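Local coordinates for oxysterol-binding protein homolog 3 (Saccharomyces cerevisiae, PDB 4IC4), which transfers lipids between membranes through the cytosol, carrying them in a hydrophobic pocket, and binds phosphatidylinositol 4-phosphate through its OSBP-related domain, at residues N315-D320 against H388-I393; R138-K143 against S380-R385; R110-T115 against A210-M215; P42-F47 against T203-L208. All coordinates share one frame; numbering follows the deposited sequence.

Interaction 1 of 4, residues N315-D320 against H388-I393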
loop_
_atom_site.group_PDB
_atom_site.type_symbol
_atom_site.label_atom_id
_atom_site.label_comp_id
_atom_site.label_asym_id
_atom_site.label_seq_id
_atom_site.Cartn_x
_atom_site.Cartn_y
_atom_site.Cartn_z
ATOM N N ASN A 315 -0.363 -21.983 7.969
ATOM C CA ASN A 315 -1.630 -21.673 7.305
ATOM C C ASN A 315 -1.490 -20.982 5.955
ATOM O O ASN A 315 -2.476 -20.813 5.241
ATOM C CB ASN A 315 -2.472 -20.763 8.203
ATOM C CG ASN A 315 -2.781 -21.388 9.546
ATOM O OD1 ASN A 315 -2.819 -20.703 10.571
ATOM N ND2 ASN A 315 -3.015 -22.691 9.548
ATOM N N LEU A 316 -0.279 -20.575 5.609
ATOM C CA LEU A 316 -0.070 -19.862 4.355
ATOM C C LEU A 316 0.089 -20.721 3.114
ATOM O O LEU A 316 0.560 -21.855 3.182
ATOM C CB LEU A 316 1.178 -18.982 4.459
ATOM C CG LEU A 316 1.262 -17.925 5.559
ATOM C CD1 LEU A 316 2.666 -17.330 5.558
ATOM C CD2 LEU A 316 0.203 -16.846 5.330
ATOM N N PRO A 317 -0.336 -20.194 1.958
ATOM C CA PRO A 317 -0.203 -20.919 0.696
ATOM C C PRO A 317 1.278 -20.728 0.343
ATOM O O PRO A 317 1.951 -19.880 0.927
ATOM C CB PRO A 317 -1.125 -20.147 -0.241
ATOM C CG PRO A 317 -0.993 -18.742 0.266
ATOM C CD PRO A 317 -1.076 -18.934 1.766
ATOM N N PRO A 318 1.802 -21.499 -0.612
ATOM C CA PRO A 318 3.213 -21.375 -0.994
ATOM C C PRO A 318 3.615 -20.013 -1.550
ATOM O O PRO A 318 4.801 -19.699 -1.642
ATOM C CB PRO A 318 3.381 -22.464 -2.052
ATOM C CG PRO A 318 2.356 -23.482 -1.666
ATOM C CD PRO A 318 1.168 -22.641 -1.289
ATOM N N THR A 319 2.617 -19.204 -1.886
ATOM C CA THR A 319 2.824 -17.912 -2.532
ATOM C C THR A 319 2.895 -16.630 -1.700
ATOM O O THR A 319 3.116 -15.555 -2.261
ATOM C CB THR A 319 1.711 -17.698 -3.576
ATOM O OG1 THR A 319 0.441 -17.782 -2.917
ATOM C CG2 THR A 319 1.765 -18.772 -4.669
ATOM N N ASP A 320 2.712 -16.712 -0.386
ATOM C CA ASP A 320 2.721 -15.495 0.426
ATOM C C ASP A 320 4.068 -14.772 0.431
ATOM O O ASP A 320 5.128 -15.406 0.454
ATOM C CB ASP A 320 2.309 -15.826 1.860
ATOM C CG ASP A 320 1.906 -14.593 2.654
ATOM O OD1 ASP A 320 0.744 -14.148 2.534
ATOM O OD2 ASP A 320 2.754 -14.064 3.401
ATOM N N HIS A 388 -6.293 -25.812 4.690
ATOM C CA HIS A 388 -4.971 -25.925 4.071
ATOM C C HIS A 388 -5.102 -26.501 2.657
ATOM O O HIS A 388 -4.273 -27.302 2.228
ATOM C CB HIS A 388 -4.058 -26.845 4.897
ATOM C CG HIS A 388 -3.981 -26.492 6.352
ATOM N ND1 HIS A 388 -3.480 -25.290 6.804
ATOM C CD2 HIS A 388 -4.318 -27.198 7.457
ATOM C CE1 HIS A 388 -3.510 -25.271 8.124
ATOM N NE2 HIS A 388 -4.012 -26.417 8.546
ATOM N N ASP A 389 -6.145 -26.091 1.938
ATOM C CA ASP A 389 -6.395 -26.582 0.583
ATOM C C ASP A 389 -5.553 -25.846 -0.454
ATOM O O ASP A 389 -6.051 -24.980 -1.182
ATOM C CB ASP A 389 -7.891 -26.452 0.265
ATOM C CG ASP A 389 -8.247 -26.953 -1.123
ATOM O OD1 ASP A 389 -7.545 -27.847 -1.638
ATOM O OD2 ASP A 389 -9.247 -26.463 -1.691
ATOM N N TRP A 390 -4.272 -26.208 -0.519
ATOM C CA TRP A 390 -3.334 -25.577 -1.448
ATOM C C TRP A 390 -2.611 -26.564 -2.367
ATOM O O TRP A 390 -1.604 -26.208 -2.973
ATOM C CB TRP A 390 -2.260 -24.804 -0.678
ATOM C CG TRP A 390 -2.727 -23.993 0.496
ATOM C CD1 TRP A 390 -2.384 -24.185 1.805
ATOM C CD2 TRP A 390 -3.526 -22.801 0.464
ATOM N NE1 TRP A 390 -2.905 -23.187 2.586
ATOM C CE2 TRP A 390 -3.611 -22.322 1.793
ATOM C CE3 TRP A 390 -4.172 -22.086 -0.555
ATOM C CZ2 TRP A 390 -4.316 -21.158 2.129
ATOM C CZ3 TRP A 390 -4.875 -20.927 -0.221
ATOM C CH2 TRP A 390 -4.939 -20.475 1.115
ATOM N N SER A 391 -3.106 -27.792 -2.473
ATOM C CA SER A 391 -2.453 -28.804 -3.307
ATOM C C SER A 391 -2.278 -28.444 -4.780
ATOM O O SER A 391 -1.381 -28.964 -5.443
ATOM C CB SER A 391 -3.204 -30.134 -3.197
ATOM O OG SER A 391 -3.154 -30.628 -1.871
ATOM N N ASP A 392 -3.130 -27.561 -5.289
ATOM C CA ASP A 392 -3.069 -27.152 -6.688
ATOM C C ASP A 392 -2.296 -25.852 -6.891
ATOM O O ASP A 392 -2.270 -25.298 -7.991
ATOM C CB ASP A 392 -4.488 -27.006 -7.243
ATOM C CG ASP A 392 -5.309 -25.976 -6.488
ATOM O OD1 ASP A 392 -5.204 -25.921 -5.244
ATOM O OD2 ASP A 392 -6.069 -25.229 -7.138
ATOM N N ILE A 393 -1.672 -25.369 -5.824
ATOM C CA ILE A 393 -0.892 -24.138 -5.878
ATOM C C ILE A 393 0.579 -24.491 -6.070
ATOM O O ILE A 393 1.184 -25.156 -5.226
ATOM C CB ILE A 393 -1.045 -23.330 -4.574
ATOM C CG1 ILE A 393 -2.525 -23.046 -4.304
ATOM C CG2 ILE A 393 -0.238 -22.042 -4.662
ATOM C CD1 ILE A 393 -3.236 -22.268 -5.397
HETATM O O HOH W 1 -4.199 -22.993 5.507
HETATM O O HOH W 2 -0.883 -23.970 4.834
#

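Interaction 2 of 4, residues R138-K143 against S380-R385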
loop_
_atom_site.group_PDB
_atom_site.type_symbol
_atom_site.label_atom_id
_atom_site.label_comp_id
_atom_site.label_asym_id
_atom_site.label_seq_id
_atom_site.Cartn_x
_atom_site.Cartn_y
_atom_site.Cartn_z
ATOM N N ARG A 138 -9.507 -8.479 7.836
ATOM C CA ARG A 138 -8.591 -9.397 7.188
ATOM C C ARG A 138 -8.480 -8.908 5.760
ATOM O O ARG A 138 -9.429 -8.353 5.200
ATOM C CB ARG A 138 -9.109 -10.832 7.219
ATOM C CG ARG A 138 -10.356 -11.072 6.401
ATOM C CD ARG A 138 -10.803 -12.508 6.553
ATOM N NE ARG A 138 -11.944 -12.822 5.703
ATOM C CZ ARG A 138 -12.636 -13.952 5.785
ATOM N NH1 ARG A 138 -12.301 -14.869 6.681
ATOM N NH2 ARG A 138 -13.659 -14.165 4.969
ATOM N N LEU A 139 -7.314 -9.113 5.174
ATOM C CA LEU A 139 -7.073 -8.673 3.820
ATOM C C LEU A 139 -6.358 -9.757 3.038
ATOM O O LEU A 139 -5.552 -10.505 3.593
ATOM C CB LEU A 139 -6.215 -7.403 3.863
ATOM C CG LEU A 139 -5.546 -6.819 2.619
ATOM C CD1 LEU A 139 -5.160 -5.369 2.910
ATOM C CD2 LEU A 139 -4.316 -7.632 2.231
ATOM N N ILE A 140 -6.695 -9.873 1.759
ATOM C CA ILE A 140 -6.005 -10.804 0.882
ATOM C C ILE A 140 -5.664 -10.015 -0.383
ATOM O O ILE A 140 -6.443 -9.173 -0.832
ATOM C CB ILE A 140 -6.853 -12.057 0.524
ATOM C CG1 ILE A 140 -6.045 -12.967 -0.408
ATOM C CG2 ILE A 140 -8.154 -11.657 -0.149
ATOM C CD1 ILE A 140 -4.728 -13.449 0.176
ATOM N N SER A 141 -4.479 -10.259 -0.929
ATOM C CA SER A 141 -4.043 -9.577 -2.136
ATOM C C SER A 141 -3.275 -10.547 -3.023
ATOM O O SER A 141 -2.725 -11.543 -2.545
ATOM C CB SER A 141 -3.166 -8.371 -1.783
ATOM O OG SER A 141 -1.978 -8.749 -1.108
ATOM N N GLU A 142 -3.236 -10.247 -4.314
ATOM C CA GLU A 142 -2.555 -11.101 -5.275
ATOM C C GLU A 142 -2.106 -10.287 -6.482
ATOM O O GLU A 142 -2.792 -9.353 -6.897
ATOM C CB GLU A 142 -3.519 -12.216 -5.717
ATOM C CG GLU A 142 -2.964 -13.206 -6.729
ATOM C CD GLU A 142 -3.871 -14.421 -6.940
ATOM O OE1 GLU A 142 -5.109 -14.283 -6.844
ATOM O OE2 GLU A 142 -3.341 -15.517 -7.220
ATOM N N LYS A 143 -0.937 -10.609 -7.026
ATOM C CA LYS A 143 -0.495 -9.922 -8.234
ATOM C C LYS A 143 -1.195 -10.699 -9.344
ATOM O O LYS A 143 -0.901 -11.878 -9.561
ATOM C CB LYS A 143 1.018 -10.005 -8.412
ATOM C CG LYS A 143 1.486 -9.282 -9.667
ATOM C CD LYS A 143 2.991 -9.257 -9.771
ATOM C CE LYS A 143 3.433 -8.523 -11.027
ATOM N NZ LYS A 143 4.917 -8.449 -11.117
ATOM N N SER A 380 -12.361 -20.293 -2.658
ATOM C CA SER A 380 -11.936 -18.926 -2.385
ATOM C C SER A 380 -10.731 -19.005 -1.454
ATOM O O SER A 380 -10.488 -20.040 -0.831
ATOM C CB SER A 380 -13.054 -18.137 -1.702
ATOM O OG SER A 380 -13.328 -18.645 -0.405
ATOM N N TYR A 381 -9.976 -17.918 -1.353
ATOM C CA TYR A 381 -8.808 -17.909 -0.484
ATOM C C TYR A 381 -9.138 -18.277 0.959
ATOM O O TYR A 381 -8.519 -19.168 1.539
ATOM C CB TYR A 381 -8.136 -16.533 -0.481
ATOM C CG TYR A 381 -6.840 -16.517 0.302
ATOM C CD1 TYR A 381 -5.650 -16.926 -0.291
ATOM C CD2 TYR A 381 -6.814 -16.131 1.649
ATOM C CE1 TYR A 381 -4.456 -16.952 0.429
ATOM C CE2 TYR A 381 -5.628 -16.159 2.382
ATOM C CZ TYR A 381 -4.451 -16.569 1.763
ATOM O OH TYR A 381 -3.263 -16.605 2.459
ATOM N N TRP A 382 -10.111 -17.588 1.543
ATOM C CA TRP A 382 -10.446 -17.840 2.936
ATOM C C TRP A 382 -11.055 -19.213 3.193
ATOM O O TRP A 382 -10.868 -19.771 4.274
ATOM C CB TRP A 382 -11.334 -16.714 3.470
ATOM C CG TRP A 382 -10.638 -15.381 3.402
ATOM C CD1 TRP A 382 -10.983 -14.317 2.623
ATOM C CD2 TRP A 382 -9.441 -15.000 4.096
ATOM N NE1 TRP A 382 -10.075 -13.297 2.781
ATOM C CE2 TRP A 382 -9.116 -13.689 3.679
ATOM C CE3 TRP A 382 -8.609 -15.639 5.025
ATOM C CZ2 TRP A 382 -7.991 -13.002 4.162
ATOM C CZ3 TRP A 382 -7.489 -14.956 5.506
ATOM C CH2 TRP A 382 -7.194 -13.650 5.070
ATOM N N GLU A 383 -11.772 -19.766 2.219
ATOM C CA GLU A 383 -12.329 -21.100 2.410
ATOM C C GLU A 383 -11.207 -22.138 2.344
ATOM O O GLU A 383 -11.169 -23.070 3.149
ATOM C CB GLU A 383 -13.410 -21.400 1.367
ATOM C CG GLU A 383 -14.750 -20.739 1.675
ATOM C CD GLU A 383 -15.271 -21.101 3.059
ATOM O OE1 GLU A 383 -15.424 -22.307 3.345
ATOM O OE2 GLU A 383 -15.523 -20.180 3.862
ATOM N N ARG A 384 -10.289 -21.975 1.391
ATOM C CA ARG A 384 -9.154 -22.886 1.247
ATOM C C ARG A 384 -8.295 -22.875 2.512
ATOM O O ARG A 384 -7.868 -23.915 3.006
ATOM C CB ARG A 384 -8.263 -22.452 0.077
ATOM C CG ARG A 384 -8.768 -22.758 -1.326
ATOM C CD ARG A 384 -7.954 -21.920 -2.320
ATOM N NE ARG A 384 -8.170 -22.235 -3.733
ATOM C CZ ARG A 384 -7.534 -23.196 -4.397
ATOM N NH1 ARG A 384 -7.794 -23.395 -5.683
ATOM N NH2 ARG A 384 -6.649 -23.969 -3.781
ATOM N N ARG A 385 -8.036 -21.679 3.024
ATOM C CA ARG A 385 -7.198 -21.512 4.205
ATOM C C ARG A 385 -7.677 -22.334 5.399
ATOM O O ARG A 385 -6.872 -22.870 6.160
ATOM C CB ARG A 385 -7.144 -20.032 4.583
ATOM C CG ARG A 385 -6.026 -19.656 5.545
ATOM C CD ARG A 385 -6.107 -18.173 5.870
ATOM N NE ARG A 385 -4.957 -17.662 6.611
ATOM C CZ ARG A 385 -4.712 -17.888 7.897
ATOM N NH1 ARG A 385 -5.537 -18.633 8.624
ATOM N NH2 ARG A 385 -3.642 -17.343 8.464
#

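Interaction 3 of 4, residues R110-T115 against A210-M215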
loop_
_atom_site.group_PDB
_atom_site.type_symbol
_atom_site.label_atom_id
_atom_site.label_comp_id
_atom_site.label_asym_id
_atom_site.label_seq_id
_atom_site.Cartn_x
_atom_site.Cartn_y
_atom_site.Cartn_z
ATOM N N ARG A 110 6.532 10.096 6.198
ATOM C CA ARG A 110 6.901 11.234 7.033
ATOM C C ARG A 110 8.392 11.243 7.338
ATOM O O ARG A 110 9.011 12.309 7.374
ATOM C CB ARG A 110 6.059 11.282 8.318
ATOM C CG ARG A 110 6.112 10.085 9.256
ATOM C CD ARG A 110 5.041 10.321 10.319
ATOM N NE ARG A 110 4.943 9.344 11.402
ATOM C CZ ARG A 110 4.386 8.140 11.297
ATOM N NH1 ARG A 110 3.883 7.729 10.141
ATOM N NH2 ARG A 110 4.269 7.373 12.373
ATOM N N ASP A 111 8.972 10.068 7.569
ATOM C CA ASP A 111 10.410 9.995 7.793
ATOM C C ASP A 111 10.971 9.819 6.387
ATOM O O ASP A 111 10.761 8.783 5.747
ATOM C CB ASP A 111 10.793 8.787 8.650
ATOM C CG ASP A 111 12.279 8.750 8.965
ATOM O OD1 ASP A 111 13.080 9.031 8.051
ATOM O OD2 ASP A 111 12.646 8.435 10.119
ATOM N N LYS A 112 11.668 10.841 5.904
ATOM C CA LYS A 112 12.240 10.828 4.565
ATOM C C LYS A 112 13.056 9.586 4.230
ATOM O O LYS A 112 13.248 9.266 3.057
ATOM C CB LYS A 112 13.097 12.081 4.358
ATOM C CG LYS A 112 12.289 13.368 4.360
ATOM C CD LYS A 112 13.177 14.595 4.206
ATOM C CE LYS A 112 12.346 15.869 4.188
ATOM N NZ LYS A 112 13.192 17.092 4.102
ATOM N N THR A 113 13.534 8.885 5.250
ATOM C CA THR A 113 14.325 7.682 5.021
ATOM C C THR A 113 13.536 6.672 4.180
ATOM O O THR A 113 14.105 5.965 3.347
ATOM C CB THR A 113 14.732 7.022 6.357
ATOM O OG1 THR A 113 15.400 7.986 7.183
ATOM C CG2 THR A 113 15.667 5.842 6.113
ATOM N N ARG A 114 12.223 6.623 4.389
ATOM C CA ARG A 114 11.364 5.685 3.667
ATOM C C ARG A 114 11.381 5.893 2.153
ATOM O O ARG A 114 11.121 4.961 1.390
ATOM C CB ARG A 114 9.917 5.794 4.184
ATOM C CG ARG A 114 8.968 4.695 3.690
ATOM C CD ARG A 114 9.299 3.349 4.329
ATOM N NE ARG A 114 8.644 2.234 3.643
ATOM C CZ ARG A 114 7.425 1.772 3.915
ATOM N NH1 ARG A 114 6.687 2.311 4.876
ATOM N NH2 ARG A 114 6.942 0.755 3.213
ATOM N N THR A 115 11.700 7.105 1.708
ATOM C CA THR A 115 11.719 7.388 0.276
ATOM C C THR A 115 13.011 6.977 -0.441
ATOM O O THR A 115 13.106 7.105 -1.661
ATOM C CB THR A 115 11.473 8.891 0.000
ATOM O OG1 THR A 115 12.599 9.651 0.451
ATOM C CG2 THR A 115 10.217 9.372 0.725
ATOM N N ALA A 210 20.714 15.668 -5.858
ATOM C CA ALA A 210 21.530 15.837 -4.663
ATOM C C ALA A 210 20.660 16.176 -3.462
ATOM O O ALA A 210 19.497 16.549 -3.610
ATOM C CB ALA A 210 22.561 16.938 -4.886
ATOM N N GLY A 211 21.235 16.047 -2.272
ATOM C CA GLY A 211 20.497 16.345 -1.060
ATOM C C GLY A 211 19.734 15.137 -0.564
ATOM O O GLY A 211 19.927 14.025 -1.056
ATOM N N GLU A 212 18.863 15.355 0.415
ATOM C CA GLU A 212 18.068 14.277 0.982
ATOM C C GLU A 212 16.758 14.114 0.217
ATOM O O GLU A 212 15.916 15.014 0.199
ATOM C CB GLU A 212 17.784 14.557 2.461
ATOM C CG GLU A 212 17.049 13.439 3.179
ATOM C CD GLU A 212 16.977 13.658 4.679
ATOM O OE1 GLU A 212 18.047 13.743 5.321
ATOM O OE2 GLU A 212 15.854 13.741 5.218
ATOM N N ARG A 213 16.603 12.962 -0.424
ATOM C CA ARG A 213 15.403 12.661 -1.193
ATOM C C ARG A 213 14.186 12.647 -0.279
ATOM O O ARG A 213 14.297 12.338 0.905
ATOM C CB ARG A 213 15.548 11.291 -1.865
ATOM C CG ARG A 213 16.649 11.223 -2.910
ATOM C CD ARG A 213 17.000 9.783 -3.257
ATOM N NE ARG A 213 15.822 8.990 -3.593
ATOM C CZ ARG A 213 15.858 7.701 -3.920
ATOM N NH1 ARG A 213 17.018 7.056 -3.960
ATOM N NH2 ARG A 213 14.733 7.055 -4.199
ATOM N N TYR A 214 13.029 12.991 -0.832
ATOM C CA TYR A 214 11.788 12.990 -0.064
ATOM C C TYR A 214 10.580 12.975 -0.991
ATOM O O TYR A 214 10.695 13.225 -2.190
ATOM C CB TYR A 214 11.725 14.206 0.873
ATOM C CG TYR A 214 11.564 15.545 0.188
ATOM C CD1 TYR A 214 10.306 16.013 -0.191
ATOM C CD2 TYR A 214 12.672 16.349 -0.074
ATOM C CE1 TYR A 214 10.156 17.251 -0.814
ATOM C CE2 TYR A 214 12.533 17.586 -0.697
ATOM C CZ TYR A 214 11.276 18.031 -1.063
ATOM O OH TYR A 214 11.144 19.253 -1.682
ATOM N N MET A 215 9.419 12.668 -0.425
ATOM C CA MET A 215 8.184 12.621 -1.193
ATOM C C MET A 215 7.134 13.541 -0.601
ATOM O O MET A 215 7.125 13.801 0.601
ATOM C CB MET A 215 7.633 11.197 -1.225
ATOM C CG MET A 215 8.392 10.262 -2.133
ATOM S SD MET A 215 7.816 8.562 -1.985
ATOM C CE MET A 215 6.123 8.718 -2.557
HETATM O O HOH W 3 15.849 10.384 2.429
HETATM O O HOH W 4 15.273 16.853 2.110
#

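Interaction 4 of 4, residues P42-F47 against T203-L208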
loop_
_atom_site.group_PDB
_atom_site.type_symbol
_atom_site.label_atom_id
_atom_site.label_comp_id
_atom_site.label_asym_id
_atom_site.label_seq_id
_atom_site.Cartn_x
_atom_site.Cartn_y
_atom_site.Cartn_z
ATOM N N PRO A 42 21.440 2.846 -2.596
ATOM C CA PRO A 42 22.000 3.294 -3.873
ATOM C C PRO A 42 21.181 4.476 -4.395
ATOM O O PRO A 42 20.116 4.786 -3.857
ATOM C CB PRO A 42 21.884 2.055 -4.756
ATOM C CG PRO A 42 20.679 1.361 -4.210
ATOM C CD PRO A 42 20.860 1.497 -2.718
ATOM N N SER A 43 21.688 5.139 -5.428
ATOM C CA SER A 43 21.012 6.289 -6.021
ATOM C C SER A 43 20.100 5.885 -7.173
ATOM O O SER A 43 20.541 5.256 -8.135
ATOM C CB SER A 43 22.041 7.301 -6.527
ATOM O OG SER A 43 21.419 8.298 -7.318
ATOM N N LEU A 44 18.829 6.263 -7.076
ATOM C CA LEU A 44 17.861 5.939 -8.118
ATOM C C LEU A 44 18.246 6.590 -9.442
ATOM O O LEU A 44 18.221 5.946 -10.491
ATOM C CB LEU A 44 16.461 6.403 -7.703
ATOM C CG LEU A 44 15.344 6.197 -8.732
ATOM C CD1 LEU A 44 15.261 4.728 -9.124
ATOM C CD2 LEU A 44 14.022 6.671 -8.148
ATOM N N LEU A 45 18.608 7.867 -9.387
ATOM C CA LEU A 45 18.992 8.610 -10.582
ATOM C C LEU A 45 20.087 7.904 -11.378
ATOM O O LEU A 45 20.113 7.964 -12.608
ATOM C CB LEU A 45 19.466 10.014 -10.197
ATOM C CG LEU A 45 19.794 10.958 -11.357
ATOM C CD1 LEU A 45 18.556 11.161 -12.216
ATOM C CD2 LEU A 45 20.284 12.286 -10.812
ATOM N N SER A 46 20.996 7.238 -10.673
ATOM C CA SER A 46 22.087 6.525 -11.328
ATOM C C SER A 46 21.539 5.496 -12.312
ATOM O O SER A 46 22.089 5.304 -13.398
ATOM C CB SER A 46 22.963 5.827 -10.287
ATOM O OG SER A 46 24.006 5.095 -10.906
ATOM N N PHE A 47 20.447 4.843 -11.929
ATOM C CA PHE A 47 19.830 3.830 -12.776
ATOM C C PHE A 47 18.920 4.418 -13.844
ATOM O O PHE A 47 18.702 3.802 -14.887
ATOM C CB PHE A 47 19.056 2.831 -11.915
ATOM C CG PHE A 47 19.934 1.823 -11.237
ATOM C CD1 PHE A 47 20.547 0.815 -11.975
ATOM C CD2 PHE A 47 20.185 1.903 -9.872
ATOM C CE1 PHE A 47 21.402 -0.098 -11.365
ATOM C CE2 PHE A 47 21.039 0.995 -9.253
ATOM C CZ PHE A 47 21.649 -0.007 -10.002
ATOM N N THR A 203 1.790 11.699 -5.972
ATOM C CA THR A 203 2.885 12.080 -5.092
ATOM C C THR A 203 4.103 12.320 -5.973
ATOM O O THR A 203 4.156 11.846 -7.107
ATOM C CB THR A 203 3.217 10.985 -4.054
ATOM O OG1 THR A 203 3.525 9.758 -4.724
ATOM C CG2 THR A 203 2.044 10.777 -3.111
ATOM N N ILE A 204 5.073 13.060 -5.453
ATOM C CA ILE A 204 6.284 13.357 -6.206
ATOM C C ILE A 204 7.530 13.076 -5.376
ATOM O O ILE A 204 7.597 13.435 -4.202
ATOM C CB ILE A 204 6.321 14.841 -6.646
ATOM C CG1 ILE A 204 5.058 15.190 -7.440
ATOM C CG2 ILE A 204 7.567 15.106 -7.477
ATOM C CD1 ILE A 204 4.925 14.461 -8.761
ATOM N N LEU A 205 8.510 12.426 -5.995
ATOM C CA LEU A 205 9.772 12.115 -5.328
ATOM C C LEU A 205 10.770 13.192 -5.751
ATOM O O LEU A 205 11.093 13.308 -6.932
ATOM C CB LEU A 205 10.273 10.733 -5.761
ATOM C CG LEU A 205 11.608 10.242 -5.195
ATOM C CD1 LEU A 205 11.559 10.227 -3.675
ATOM C CD2 LEU A 205 11.900 8.848 -5.733
ATOM N N LYS A 206 11.248 13.977 -4.787
ATOM C CA LYS A 206 12.189 15.062 -5.068
ATOM C C LYS A 206 13.618 14.841 -4.576
ATOM O O LYS A 206 13.897 13.906 -3.826
ATOM C CB LYS A 206 11.660 16.372 -4.483
ATOM C CG LYS A 206 10.384 16.876 -5.131
ATOM C CD LYS A 206 9.976 18.213 -4.538
ATOM C CE LYS A 206 8.781 18.803 -5.267
ATOM N NZ LYS A 206 8.419 20.144 -4.728
ATOM N N ASN A 207 14.514 15.730 -5.006
ATOM C CA ASN A 207 15.932 15.677 -4.649
ATOM C C ASN A 207 16.610 14.395 -5.116
ATOM O O ASN A 207 17.325 13.745 -4.354
ATOM C CB ASN A 207 16.122 15.834 -3.135
ATOM C CG ASN A 207 15.898 17.261 -2.660
ATOM O OD1 ASN A 207 16.126 17.579 -1.492
ATOM N ND2 ASN A 207 15.449 18.125 -3.563
ATOM N N LEU A 208 16.391 14.040 -6.376
ATOM C CA LEU A 208 16.989 12.838 -6.942
ATOM C C LEU A 208 18.449 13.092 -7.303
ATOM O O LEU A 208 19.273 12.180 -7.278
ATOM C CB LEU A 208 16.221 12.405 -8.194
ATOM C CG LEU A 208 14.753 12.016 -8.009
ATOM C CD1 LEU A 208 14.143 11.697 -9.363
ATOM C CD2 LEU A 208 14.648 10.816 -7.077
HETATM O O HOH W 5 18.785 9.470 -6.713
#

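Interaction 1 of 4, residues N315-D320 against H388-I393
Two type I beta turns, Pro317 to Asp320 and Trp390 to Ile393, pack together in the OSBP-related domain structure; the second follows the Schellman motif, with His388 as C-prime residue, that ends helix 381-386. Pro317 lies alongside the Trp390 indole and sets CB over one face in a CH-pi contact, 3.6 Å from the centroid of the six-membered ring and 11° off its normal. The indole is directed there by a chi1 of -42°, with CG anti to the carbonyl carbon, and it also rests on Arg384 and Arg385 of the helix. Pro318 crosses Ile393 at about a right angle, its CD 3.7 Å from Ile393 CG2; the same methyl meets Thr319 CG2, while Thr319 OG1 turns to Thr127 of strand 127-132. At the other end the Asn315 amide approaches the edge of the His388 ring, the two planes nearly coplanar. Polar atoms are joined through water. One water donates to Asn315 O at 2.8 Å and accepts from Trp390 NE1 at 3.2 Å. The same water pairs with His388 ND1 at 2.7 Å.

Interaction 2 of 4, residues R138-K143 against S380-R385
Flat stacking dominates where strand 138-143 passes helix 381-385, their axes 10.8 Å apart at closest and crossing at 107°. Arg138 and Trp382 meet end to end, and the guanidinium lies on the indole with planes 7° apart. Arg138 CZ is 3.6 Å from the centroid of the five-membered ring, a cation-pi contact, while the extended chain brings Arg138 CD over the six-membered ring as a CH-pi donor. A salt bridge from Arg138 NE to Glu156 on the adjacent strand 150-157 helps fix the group's rotation. The second CH-pi contact is still more centred: Ile140 CD1 stands 3.3 Å from the Tyr381 ring centroid, 5° off the normal. Among apolar contacts, Ile140 CB meets Trp382 CZ2 at 3.9 Å. Tyr381 OH bonds to Glu129, which also pairs with Arg385. Within the helix segment, Ser380 OG accepts from Glu383 N at 3.3 Å, an N-cap bond. Together these contacts lay the first turn of a C-terminal helix against the antiparallel beta barrel of the OSBP-related domain.

Interaction 3 of 4, residues R110-T115 against A210-M215
The 3-10 segment 112-115 runs up against the start of strand 214-225, bringing the CA atoms of Lys112 and Tyr214 within 5.1 Å. Thr115 CG2, anti to the carbonyl carbon, meets Met215 CG at 3.5 Å, the two side chains running antiparallel past one another. Thr115 OG1 turns back to donate to Lys112 O at 2.7 Å, in the carbonyl plane, and Thr115 N bonds to the same oxygen. An Asx turn leads into this segment: Asp111 OD1 accepts from Thr113 N through its anti lone pair and takes a second bond from Thr113 OG1, above the carboxylate plane. The 3-10 segment continues toward strand 118-120, while the opposing strand belongs to the antiparallel beta barrel of the OSBP-related domain. Extended beyond CG, Lys112 lies beside Tyr214, with Lys112 CG 3.6 Å from Tyr214 CB, and crosses Glu212 at about a right angle, its CD against Glu212 OE2. The charged ends stay beyond salt-bridge range, Lys112 NZ being 4.4 Å from Glu212 OE2. Two waters bridge the segments: one accepts from Lys112 NZ at 2.9 Å and donates to Glu212 O at 2.7 Å, and another donates to Arg213 O and, weakly, to Lys112 O.

Interaction 4 of 4, residues P42-F47 against T203-L208
Leucine side chains join helix 44-50 to barrel strand 203-206 and the loop that follows it, beside the phosphoinositide-binding region of the OSBP-related domain. Leu44 and Leu205 cross obliquely, touching through their CD2 methyls at 3.9 Å. Both have CG anti to the backbone N, with chi1 177° in Leu44 and 178° in Leu205, and chi2 57° in each, which together bring the CD2 methyls into contact. The same Leu44 CD2 lies 4.3 Å from Leu208 CD2, a looser contact that makes this methyl the meeting point of the apolar group. Leu45 takes a different partner, its CB packing 3.6 Å from the backbone oxygen Leu208 O, with Leu45 CD2 also close.

Further out, Ile177 of strand 177-189 touches both Leu44 and Leu208, and Met215 of strand 214-225 backs Leu205. Strand 203-206 is held between these neighbours by backbone bonds, from Leu205 to Ile177 and from Lys206 to Tyr214. Leu44 also rests on Met61, a residue of the phosphatidylinositol 4-phosphate site, so the contact borders that site. One water bridges the polar atoms, donating to Leu208 O at 2.8 Å and accepting from Leu45 N at 3.1 Å. It also pairs with Ser43 OG at 2.9 Å.

In the fold
From the N terminus, segment 42-47 opens interaction 4, which closes at 203-208 after 155 residues. Interaction 3 starts inside that span, at 110-115, and closes beyond it at 210-215, so the two cross; they also touch, through pairing of strands 203-206 and 214-225. Interaction 2 begins at strand 137-145, within both earlier loops, and crosses them by closing only at helix 381-386. Interaction 1 opens at 315-320 and closes at 388-393, crossing interaction 2, and the Asp392-Arg384 salt bridge joins them. Interactions 3 and 4 tie helix 44-50 and loop 110-115 to one barrel region, while 1 and 2 fasten the C-terminal helix and tail to strand 137-145 and loop 315-320, about 34 to 37 Å away between centres.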